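PDB 5ULB: putative sugar ABC transporter, which probably captures methylthioribose or a related sugar as the periplasmic binding component of an ABC importer, and here holds 5-Se-methyl-5-selenoribofuranose. Local coordinates for residues G116-T120 and L272-K276; E175-I179 and V197-Y201. All blocks are in the same frame, centred on the assembly; numbering follows the deposited sequence.

Overall arrangement
The two contacts illustrate how a periplasmic binding protein repeats one theme, a helix laid against a mixed beta-sheet. Contact 1 sets helix 262-278 on strand 118-122 in the interior of the sheet; contact 2 sets helix 186-200 on strand 173-179, which lies at an outer edge. Their centres are 42 Å apart, on opposite sides of the chain's centre, and their nearest atoms stay about 22 Å from each other. Neither segment pair supplies a pocket residue: the side chain of Thr120 is about 9 Å from the bound beta-anomer, that of Ile179 about 13 Å. Strand 118-122 nevertheless continues to Gln122, which lines the pocket.

Contact 1: G116-T120 and L272-K276; sequences GLTVT and LVAKK
Lys276 reaches from helix 262-278 to Gly116, in a loop, and to Thr118 beyond it on strand 118-122, an alpha/beta packing within the periplasmic binding protein fold in which helix and strand segments run antiparallel, at 174°, with axes 11.1 Å apart. From CB the Lys276 chain runs extended through CG and CD to CE. Lys276 CD is the first atom to approach the strand segment, 3.8 Å from Gly116 O, and Lys276 CE passes 3.3 Å from Thr118 OG1. A bend at the last torsion (chi4 -61°) then delivers NZ between two acceptors. Lys276 NZ donates to Gly116 O at 2.8 Å, meeting that oxygen from above the carbonyl plane, and to Thr118 OG1. The ammonium also bonds Thr282 OG1, so three oxygens grip it, while the Thr118 hydroxyl has a further partner in Pro283 O. One turn earlier the contact becomes apolar. Leu272 CD1 lies against the methyls of both threonines, on the same side; the leucine side chain crosses that of Thr118 at about a right angle and reaches Thr120 tip to tip. The Thr120 hydroxyl is bonded to Val105 O and Asn269 ND2, whereas its methyl CG2 lies 3.7 Å from Leu272 CD1.

Contact 2: E175-I179 and V197-Y201; sequences ELESI and VLAKY
Leu176 and Tyr201 form the broad apolar part of this contact, a CH-pi interaction in which Leu176 CD1 sits over the centre of the phenol ring, 4.0 Å from the centroid and only 8° off the ring normal. CD2 of the same leucine approaches Tyr201 CE1, while its CB lies by the phenol end, so the two side chains slide past each other in opposite directions. Deeper in, Ile179, in one of its two modelled conformers, packs CD1 against Val197 CG2, and Ile146 of strand 143-148 backs both Leu176 and Val197. This is the strand-to-helix step of a Rossmann-like beta-alpha-beta unit: strand 173-179, at the edge of the sheet, is followed by helix 186-200, which folds back over it and ends beside Leu176. Toward exposed Lys200 the character changes to charge and water. Glu177, CG roughly anti to the backbone N (chi1 -155°) and extended beyond, crosses the lysine at about a right angle and takes Lys200 NZ on the syn lone pair of Glu177 OE2, a salt bridge of 2.8 Å. The same oxygen accepts from a water that also donates to Leu176 O and, lying in the plane of the ring, accepts from Tyr201 OH. A second water donates to both Leu176 O and Tyr201 OH, bridging two oxygens that are not bonded to each other.

Contact 1: G116-T120 and L272-K276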
loop_
_atom_site.group_PDB
_atom_site.type_symbol
_atom_site.label_atom_id
_atom_site.label_comp_id
_atom_site.label_asym_id
_atom_site.label_seq_id
_atom_site.Cartn_x
_atom_site.Cartn_y
_atom_site.Cartn_z
ATOM N N GLY A 116 4.438 -3.988 -22.633
ATOM C CA GLY A 116 5.525 -4.222 -21.742
ATOM C C GLY A 116 5.379 -3.836 -20.326
ATOM O O GLY A 116 6.140 -4.343 -19.461
ATOM N N LEU A 117 4.356 -3.025 -20.038
ATOM C CA LEU A 117 4.069 -2.583 -18.663
ATOM C C LEU A 117 3.180 -3.629 -17.972
ATOM O O LEU A 117 2.255 -4.133 -18.585
ATOM C CB LEU A 117 3.342 -1.233 -18.749
ATOM C CG LEU A 117 2.967 -0.669 -17.388
ATOM C CD1 LEU A 117 4.167 -0.370 -16.505
ATOM C CD2 LEU A 117 2.132 0.563 -17.600
ATOM N N THR A 118 3.475 -3.875 -16.695
ATOM C CA THR A 118 2.449 -4.391 -15.832
ATOM C C THR A 118 1.981 -3.314 -14.883
ATOM O O THR A 118 2.815 -2.700 -14.193
ATOM C CB THR A 118 2.915 -5.638 -15.015
ATOM O OG1 THR A 118 3.434 -6.629 -15.873
ATOM C CG2 THR A 118 1.822 -6.196 -14.129
ATOM N N VAL A 119 0.641 -3.136 -14.729
ATOM C CA VAL A 119 0.070 -2.278 -13.754
ATOM C C VAL A 119 -0.462 -3.106 -12.610
ATOM O O VAL A 119 -1.181 -4.096 -12.829
ATOM C CB VAL A 119 -1.000 -1.343 -14.320
ATOM C CG1 VAL A 119 -0.449 -0.464 -15.449
ATOM C CG2 VAL A 119 -2.215 -2.092 -14.781
ATOM N N THR A 120 -0.103 -2.761 -11.383
ATOM C CA THR A 120 -0.530 -3.478 -10.243
ATOM C C THR A 120 -1.276 -2.593 -9.276
ATOM O O THR A 120 -1.050 -1.379 -9.220
ATOM C CB THR A 120 0.607 -4.224 -9.527
ATOM O OG1 THR A 120 1.441 -3.353 -8.761
ATOM C CG2 THR A 120 1.524 -5.060 -10.466
ATOM N N LEU A 272 8.058 -9.206 -11.027
ATOM C CA LEU A 272 7.609 -8.826 -12.356
ATOM C C LEU A 272 8.711 -8.203 -13.215
ATOM O O LEU A 272 8.878 -8.558 -14.340
ATOM C CB LEU A 272 6.358 -7.922 -12.279
ATOM C CG LEU A 272 5.071 -8.651 -11.843
ATOM C CD1 LEU A 272 4.064 -7.644 -11.309
ATOM C CD2 LEU A 272 4.521 -9.371 -13.061
ATOM N N VAL A 273 9.452 -7.262 -12.590
ATOM C CA VAL A 273 10.593 -6.689 -13.327
ATOM C C VAL A 273 11.656 -7.687 -13.634
ATOM O O VAL A 273 12.217 -7.688 -14.729
ATOM C CB VAL A 273 11.107 -5.473 -12.556
ATOM C CG1 VAL A 273 12.397 -4.959 -13.141
ATOM C CG2 VAL A 273 10.114 -4.381 -12.574
ATOM N N ALA A 274 11.962 -8.612 -12.703
ATOM C CA ALA A 274 12.881 -9.656 -12.982
ATOM C C ALA A 274 12.498 -10.514 -14.198
ATOM O O ALA A 274 13.322 -10.818 -15.044
ATOM C CB ALA A 274 13.066 -10.520 -11.767
ATOM N N LYS A 275 11.226 -10.911 -14.237
ATOM C CA LYS A 275 10.736 -11.693 -15.396
ATOM C C LYS A 275 10.857 -10.863 -16.667
ATOM O O LYS A 275 11.181 -11.465 -17.716
ATOM C CB LYS A 275 9.302 -12.117 -15.118
ATOM C CG LYS A 275 9.158 -13.195 -14.088
ATOM C CD LYS A 275 7.712 -13.615 -13.828
ATOM C CE LYS A 275 7.018 -14.239 -15.016
ATOM N NZ LYS A 275 7.454 -15.545 -15.262
ATOM N N LYS A 276 10.483 -9.593 -16.645
ATOM C CA LYS A 276 10.602 -8.783 -17.843
ATOM C C LYS A 276 12.050 -8.719 -18.327
ATOM O O LYS A 276 12.316 -8.883 -19.528
ATOM C CB LYS A 276 10.103 -7.374 -17.584
ATOM C CG LYS A 276 8.554 -7.326 -17.346
ATOM C CD LYS A 276 8.112 -6.022 -16.743
ATOM C CE LYS A 276 6.640 -6.008 -16.275
ATOM N NZ LYS A 276 5.729 -6.260 -17.416
#

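Contact 2: E175-I179 and V197-Y201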
loop_
_atom_site.group_PDB
_atom_site.type_symbol
_atom_site.label_atom_id
_atom_site.label_comp_id
_atom_site.label_asym_id
_atom_site.label_seq_id
_atom_site.Cartn_x
_atom_site.Cartn_y
_atom_site.Cartn_z
ATOM N N GLU A 175 -21.716 11.659 6.408
ATOM C CA GLU A 175 -20.354 12.084 6.463
ATOM C C GLU A 175 -20.337 13.516 6.990
ATOM O O GLU A 175 -20.776 14.440 6.320
ATOM C CB GLU A 175 -19.742 12.064 5.093
ATOM C CG GLU A 175 -18.272 12.481 5.082
ATOM C CD GLU A 175 -17.712 12.712 3.687
ATOM O OE1 GLU A 175 -17.718 11.770 2.881
ATOM O OE2 GLU A 175 -17.204 13.847 3.363
ATOM N N LEU A 176 -19.809 13.669 8.180
ATOM C CA LEU A 176 -19.698 15.023 8.788
ATOM C C LEU A 176 -18.631 15.829 8.071
ATOM O O LEU A 176 -18.826 17.032 7.848
ATOM C CB LEU A 176 -19.476 14.929 10.284
ATOM C CG LEU A 176 -20.518 14.290 11.114
ATOM C CD1 LEU A 176 -19.949 14.089 12.499
ATOM C CD2 LEU A 176 -21.814 14.999 11.054
ATOM N N GLU A 177 -17.461 15.217 7.825
ATOM C CA GLU A 177 -16.286 15.848 7.262
ATOM C C GLU A 177 -15.378 14.780 6.721
ATOM O O GLU A 177 -15.386 13.646 7.185
ATOM C CB GLU A 177 -15.525 16.657 8.417
ATOM C CG GLU A 177 -14.709 17.754 7.871
ATOM C CD GLU A 177 -14.346 18.768 8.915
ATOM O OE1 GLU A 177 -13.222 19.283 8.680
ATOM O OE2 GLU A 177 -15.192 19.149 9.847
ATOM N N SER A 178 -14.524 15.224 5.788
ATOM C CA SER A 178 -13.396 14.475 5.329
ATOM C C SER A 178 -12.089 15.257 5.572
ATOM O O SER A 178 -12.072 16.439 5.279
ATOM C CB SER A 178 -13.581 14.148 3.843
ATOM O OG SER A 178 -12.546 13.254 3.392
ATOM N N ILE A 179 -11.088 14.563 6.043
ATOM C CA ILE A 179 -9.807 15.108 6.452
ATOM C C ILE A 179 -8.732 14.314 5.855
ATOM O O ILE A 179 -8.819 13.072 5.849
ATOM C CB ILE A 179 -9.569 14.831 8.037
ATOM C CG1 ILE A 179 -10.415 15.663 8.843
ATOM C CG2 ILE A 179 -8.076 14.945 8.510
ATOM C CD1 ILE A 179 -10.473 15.213 10.305
ATOM N N VAL A 197 -11.824 18.506 14.828
ATOM C CA VAL A 197 -13.137 17.982 14.429
ATOM C C VAL A 197 -13.851 17.454 15.700
ATOM O O VAL A 197 -15.080 17.657 15.874
ATOM C CB VAL A 197 -13.001 16.914 13.347
ATOM C CG1 VAL A 197 -14.366 16.395 13.029
ATOM C CG2 VAL A 197 -12.545 17.593 12.123
ATOM N N LEU A 198 -13.110 16.804 16.603
ATOM C CA LEU A 198 -13.683 16.311 17.859
ATOM C C LEU A 198 -14.256 17.462 18.713
ATOM O O LEU A 198 -15.257 17.327 19.447
ATOM C CB LEU A 198 -12.662 15.576 18.641
ATOM C CG LEU A 198 -12.159 14.260 18.035
ATOM C CD1 LEU A 198 -11.020 13.677 18.864
ATOM C CD2 LEU A 198 -13.264 13.201 17.971
ATOM N N ALA A 199 -13.610 18.626 18.600
ATOM C CA ALA A 199 -14.114 19.795 19.345
ATOM C C ALA A 199 -15.362 20.389 18.769
ATOM O O ALA A 199 -16.182 20.983 19.489
ATOM C CB ALA A 199 -13.015 20.827 19.399
ATOM N N LYS A 200 -15.533 20.269 17.446
ATOM C CA LYS A 200 -16.746 20.737 16.779
ATOM C C LYS A 200 -17.954 19.809 17.001
ATOM O O LYS A 200 -19.104 20.311 17.011
ATOM C CB LYS A 200 -16.520 20.878 15.264
ATOM C CG LYS A 200 -15.655 22.006 14.877
ATOM C CD LYS A 200 -15.585 22.327 13.378
ATOM C CE LYS A 200 -15.276 21.126 12.562
ATOM N NZ LYS A 200 -15.217 21.580 11.159
ATOM N N TYR A 201 -17.664 18.515 17.250
ATOM C CA TYR A 201 -18.737 17.506 17.391
ATOM C C TYR A 201 -18.460 16.714 18.662
ATOM O O TYR A 201 -17.749 15.708 18.662
ATOM C CB TYR A 201 -18.643 16.580 16.158
ATOM C CG TYR A 201 -18.926 17.183 14.850
ATOM C CD1 TYR A 201 -20.211 17.568 14.522
ATOM C CD2 TYR A 201 -17.926 17.473 13.957
ATOM C CE1 TYR A 201 -20.470 18.182 13.281
ATOM C CE2 TYR A 201 -18.174 18.000 12.696
ATOM C CZ TYR A 201 -19.422 18.423 12.403
ATOM O OH TYR A 201 -19.705 18.944 11.140
HETATM O O HOH W 1 -17.856 19.428 9.578
HETATM O O HOH W 2 -21.334 18.323 8.579
#